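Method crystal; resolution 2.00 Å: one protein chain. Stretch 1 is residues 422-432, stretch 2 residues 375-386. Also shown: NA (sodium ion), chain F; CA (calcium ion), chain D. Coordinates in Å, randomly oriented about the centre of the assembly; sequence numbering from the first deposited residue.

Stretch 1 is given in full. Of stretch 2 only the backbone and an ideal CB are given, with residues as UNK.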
# COMPACT_ATOMS: atom_id res chain seq x y z
N GLY A 422 19.54 -11.97 8.04
CA GLY A 422 19.18 -11.05 9.11
C GLY A 422 18.40 -9.80 8.69
O GLY A 422 17.56 -9.31 9.45
N VAL A 423 18.66 -9.27 7.50
CA VAL A 423 17.91 -8.11 7.02
C VAL A 423 16.47 -8.48 6.75
O VAL A 423 15.54 -7.78 7.18
CB VAL A 423 18.51 -7.52 5.74
CG1 VAL A 423 17.63 -6.36 5.23
CG2 VAL A 423 19.92 -7.05 6.00
N GLU A 424 16.27 -9.58 6.04
CA GLU A 424 14.92 -10.03 5.75
C GLU A 424 14.19 -10.41 7.04
O GLU A 424 12.98 -10.21 7.17
CB GLU A 424 14.92 -11.23 4.80
CG GLU A 424 13.51 -11.68 4.43
CD GLU A 424 13.46 -12.77 3.38
OE1 GLU A 424 14.53 -13.27 2.97
OE2 GLU A 424 12.34 -13.13 2.96
N HIS A 425 14.93 -10.95 8.01
CA HIS A 425 14.30 -11.41 9.25
C HIS A 425 13.82 -10.23 10.07
O HIS A 425 12.82 -10.34 10.76
CB HIS A 425 15.27 -12.27 10.07
CG HIS A 425 15.46 -13.65 9.50
ND1 HIS A 425 16.26 -14.60 10.11
CD2 HIS A 425 14.97 -14.22 8.39
CE1 HIS A 425 16.23 -15.71 9.39
NE2 HIS A 425 15.45 -15.50 8.34
N VAL A 426 14.50 -9.09 9.98
CA VAL A 426 14.00 -7.90 10.67
C VAL A 426 12.85 -7.26 9.88
O VAL A 426 11.80 -6.90 10.45
CB VAL A 426 15.11 -6.86 10.90
CG1 VAL A 426 14.54 -5.59 11.53
CG2 VAL A 426 16.21 -7.45 11.76
N VAL A 427 13.04 -7.13 8.58
CA VAL A 427 12.00 -6.56 7.73
C VAL A 427 10.68 -7.33 7.81
O VAL A 427 9.60 -6.73 7.92
CB VAL A 427 12.45 -6.45 6.26
CG1 VAL A 427 11.27 -6.05 5.36
CG2 VAL A 427 13.61 -5.45 6.14
N ARG A 428 10.75 -8.65 7.77
CA ARG A 428 9.53 -9.45 7.83
C ARG A 428 8.78 -9.28 9.14
O ARG A 428 7.56 -9.42 9.18
CB ARG A 428 9.79 -10.93 7.54
CG ARG A 428 10.54 -11.71 8.62
CD ARG A 428 10.76 -13.15 8.15
NE ARG A 428 11.46 -13.96 9.14
CZ ARG A 428 11.91 -15.19 8.92
NH1 ARG A 428 11.73 -15.75 7.73
NH2 ARG A 428 12.53 -15.85 9.88
N HIS A 429 9.50 -8.96 10.21
CA HIS A 429 8.89 -8.86 11.53
C HIS A 429 7.88 -7.72 11.61
O HIS A 429 6.89 -7.79 12.35
CB HIS A 429 9.96 -8.71 12.62
CG HIS A 429 9.46 -9.04 14.00
ND1 HIS A 429 9.12 -10.32 14.38
CD2 HIS A 429 9.18 -8.24 15.06
CE1 HIS A 429 8.68 -10.30 15.62
NE2 HIS A 429 8.71 -9.05 16.06
N CYS A 430 8.12 -6.66 10.86
CA CYS A 430 7.28 -5.48 10.98
C CYS A 430 6.50 -5.17 9.70
O CYS A 430 5.42 -4.59 9.77
CB CYS A 430 8.11 -4.27 11.43
SG CYS A 430 9.61 -3.92 10.40
N MET A 431 7.02 -5.61 8.56
CA MET A 431 6.45 -5.23 7.26
C MET A 431 5.84 -6.37 6.45
O MET A 431 5.29 -6.12 5.37
CB MET A 431 7.49 -4.49 6.40
CG MET A 431 8.06 -3.24 7.05
SD MET A 431 6.82 -1.98 7.39
CE MET A 431 6.42 -1.33 5.75
N ALA A 432 5.95 -7.61 6.94
CA ALA A 432 5.41 -8.75 6.21
C ALA A 432 3.94 -8.52 5.89
O ALA A 432 3.22 -7.96 6.71
CB ALA A 432 5.58 -10.04 7.00
N UNK A 375 20.01 1.92 8.97
CA UNK A 375 19.87 2.56 7.66
C UNK A 375 19.50 1.55 6.59
O UNK A 375 18.67 1.84 5.71
CB UNK A 375 21.16 3.28 7.27
N UNK A 376 20.07 0.35 6.65
CA UNK A 376 19.70 -0.69 5.68
C UNK A 376 18.23 -1.14 5.83
O UNK A 376 17.46 -1.18 4.86
CB UNK A 376 20.63 -1.90 5.84
N UNK A 377 17.83 -1.49 7.05
CA UNK A 377 16.44 -1.88 7.28
C UNK A 377 15.49 -0.71 6.96
O UNK A 377 14.42 -0.90 6.38
CB UNK A 377 16.25 -2.34 8.73
N UNK A 378 15.92 0.49 7.33
CA UNK A 378 15.12 1.69 7.13
C UNK A 378 14.83 1.95 5.66
O UNK A 378 13.70 2.33 5.29
CB UNK A 378 15.83 2.90 7.74
N UNK A 379 15.84 1.78 4.81
CA UNK A 379 15.67 2.02 3.39
C UNK A 379 14.67 1.05 2.81
O UNK A 379 13.88 1.37 1.93
CB UNK A 379 17.01 1.91 2.66
N UNK A 380 14.71 -0.18 3.32
CA UNK A 380 13.79 -1.20 2.86
C UNK A 380 12.37 -0.89 3.35
O UNK A 380 11.42 -0.93 2.58
CB UNK A 380 14.24 -2.58 3.34
N UNK A 381 12.24 -0.55 4.63
CA UNK A 381 10.94 -0.13 5.17
C UNK A 381 10.34 1.03 4.37
O UNK A 381 9.17 0.99 3.99
CB UNK A 381 11.09 0.28 6.64
N UNK A 382 11.15 2.07 4.11
CA UNK A 382 10.66 3.24 3.37
C UNK A 382 10.15 2.89 1.98
O UNK A 382 9.14 3.43 1.51
CB UNK A 382 11.77 4.29 3.25
N UNK A 383 10.88 1.99 1.32
CA UNK A 383 10.48 1.47 0.03
C UNK A 383 9.12 0.76 0.06
O UNK A 383 8.32 0.92 -0.85
CB UNK A 383 11.55 0.51 -0.48
N UNK A 384 8.90 -0.06 1.07
CA UNK A 384 7.67 -0.84 1.19
C UNK A 384 6.47 -0.02 1.62
O UNK A 384 5.33 -0.40 1.33
CB UNK A 384 7.88 -1.98 2.19
N UNK A 385 6.71 1.05 2.36
CA UNK A 385 5.63 1.73 3.07
C UNK A 385 4.51 2.24 2.15
O UNK A 385 3.33 2.14 2.49
CB UNK A 385 6.21 2.90 3.86
N UNK A 386 4.87 2.77 0.98
CA UNK A 386 3.84 3.32 0.08
C UNK A 386 2.89 2.24 -0.43
O UNK A 386 1.76 2.53 -0.82
CB UNK A 386 4.50 4.02 -1.11
NA NA F . 7.84 4.50 -0.32
CA CA D . 7.31 1.03 -3.02

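Both stretches are mostly helical, and the helices pack with their axes 10.0 Å apart at closest approach, the N-to-C directions 45° from each other. The face that stretch 1 offers is apolar: Val-423, Val-426, Val-427 and Met-431.

Position 375 has helical angles, and its ideal CB has nothing of stretch 1 within 5.5 Å. Many residues would suit it. It is Ala-375, whose carbonyl accepts a hydrogen bond from the backbone N of 379.

At 376, CA-to-CB points toward stretch 1, and the ideal CB lies 5.2 Å from CG2 of Val-423. The gap has room for a few more carbons, and no polar partner is on offer. Valine, isoleucine or leucine would fit. The residue is Val-376, and its CG1 reaches to 4.1 Å from CG1 of Val-423.

Position 377 points sideways. Its ideal CB is 4.6 Å from CG1 of Val-426 and 4.8 Å from CG2 of Val-427, so a small or medium apolar side chain would suit it. Val-377 is found. Its CG1 lies 4.0 Å from CG1 of Val-426 and 4.3 Å from CG2 of Val-427, so one methyl touches two valines.

At 378 the ideal CB points away from stretch 1, so small or large residues would be equally acceptable to it. It is Gly-378, which has no side chain to point.

Position 379 is out of reach of stretch 1, and its angles of -64/-37 are ordinary for a helix, so they do not require glycine. There is room for a CB. The residue is nevertheless Gly-379.

Position 380 points toward stretch 1. The ideal CB is already 4.1 Å from CG2 of Val-427, which favours a compact apolar residue such as alanine or valine. Val-380 occupies it, with chi1 in t. Its CG1 comes to 3.7 Å from CG2 of Val-427, a close methyl contact.

Position 381 points sideways, with its ideal CB 4.7 Å from CG of Met-431. Alanine, valine or isoleucine are all plausible. It is Val-381, whose CG2 packs 4.0 Å from CG of Met-431. Its carbonyl O is 4.0 Å from CE of Met-431.

Position 382 points away, so stretch 1 leaves its identity open. The backbone carbonyl O lies 2.5 Å from the sodium NA, a contact any residue could provide. His-382 is found; its NE2 is hydrogen-bonded elsewhere in the structure.

Position 383 is out of reach, so stretch 1 sets no limit and many residues would serve. Its carbonyl O binds the calcium CA at 2.4 Å, which asks nothing of the side chain. The residue is Arg-383, whose NH2 is hydrogen-bonded elsewhere in the structure.

Position 384 points toward stretch 1, with its ideal CB 3.9 Å from CE of Met-431. Leucine or methionine could extend along the apolar surface. Leu-384 does so: its CD1 is 3.8 Å from both CG1 of Val-427 and CB of Met-431.

Position 385 points sideways, its ideal CB 4.6 Å from CE of Met-431. An apolar residue suits it. In Leu-385, CA is 4.1 Å from CE of Met-431.

Position 386 is out of reach, but both ions lie nearby, favouring an acidic residue. Asp-386 bridges them: its OD1 is 2.4 Å from the calcium CA and 2.8 Å from the sodium NA.

Stretch 2 (375-386) AVVGGVVHRLLD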
# COMPACT_ATOMS: atom_id res chain seq x y z
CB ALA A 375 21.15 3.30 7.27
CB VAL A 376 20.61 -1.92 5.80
CG1 VAL A 376 20.05 -3.06 4.97
CG2 VAL A 376 22.04 -1.58 5.36
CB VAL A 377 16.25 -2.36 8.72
CG1 VAL A 377 14.75 -2.52 9.04
CG2 VAL A 377 16.99 -3.67 8.93
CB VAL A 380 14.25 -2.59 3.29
CG1 VAL A 380 13.20 -3.65 2.91
CG2 VAL A 380 15.61 -2.92 2.66
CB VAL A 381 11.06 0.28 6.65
CG1 VAL A 381 9.80 1.01 7.12
CG2 VAL A 381 11.35 -0.94 7.51
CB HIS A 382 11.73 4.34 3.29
CG HIS A 382 11.83 5.16 4.54
ND1 HIS A 382 10.82 5.98 4.97
CD2 HIS A 382 12.83 5.28 5.44
CE1 HIS A 382 11.18 6.58 6.09
NE2 HIS A 382 12.41 6.18 6.40
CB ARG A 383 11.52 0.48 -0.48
CG ARG A 383 12.75 1.11 -1.03
CD ARG A 383 13.35 0.19 -2.06
NE ARG A 383 14.32 -0.76 -1.53
CZ ARG A 383 14.51 -1.98 -2.02
NH1 ARG A 383 13.75 -2.41 -3.03
NH2 ARG A 383 15.43 -2.78 -1.51
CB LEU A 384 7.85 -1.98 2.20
CG LEU A 384 8.79 -3.12 1.83
CD1 LEU A 384 9.23 -3.87 3.07
CD2 LEU A 384 8.13 -4.05 0.85
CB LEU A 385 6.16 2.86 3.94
CG LEU A 385 5.10 3.68 4.69
CD1 LEU A 385 4.22 2.80 5.57
CD2 LEU A 385 5.74 4.81 5.49
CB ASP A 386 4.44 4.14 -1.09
CG ASP A 386 5.09 3.26 -2.17
OD1 ASP A 386 6.29 2.93 -2.03
OD2 ASP A 386 4.40 2.92 -3.16
O HOH W 1 8.32 -1.06 -3.69
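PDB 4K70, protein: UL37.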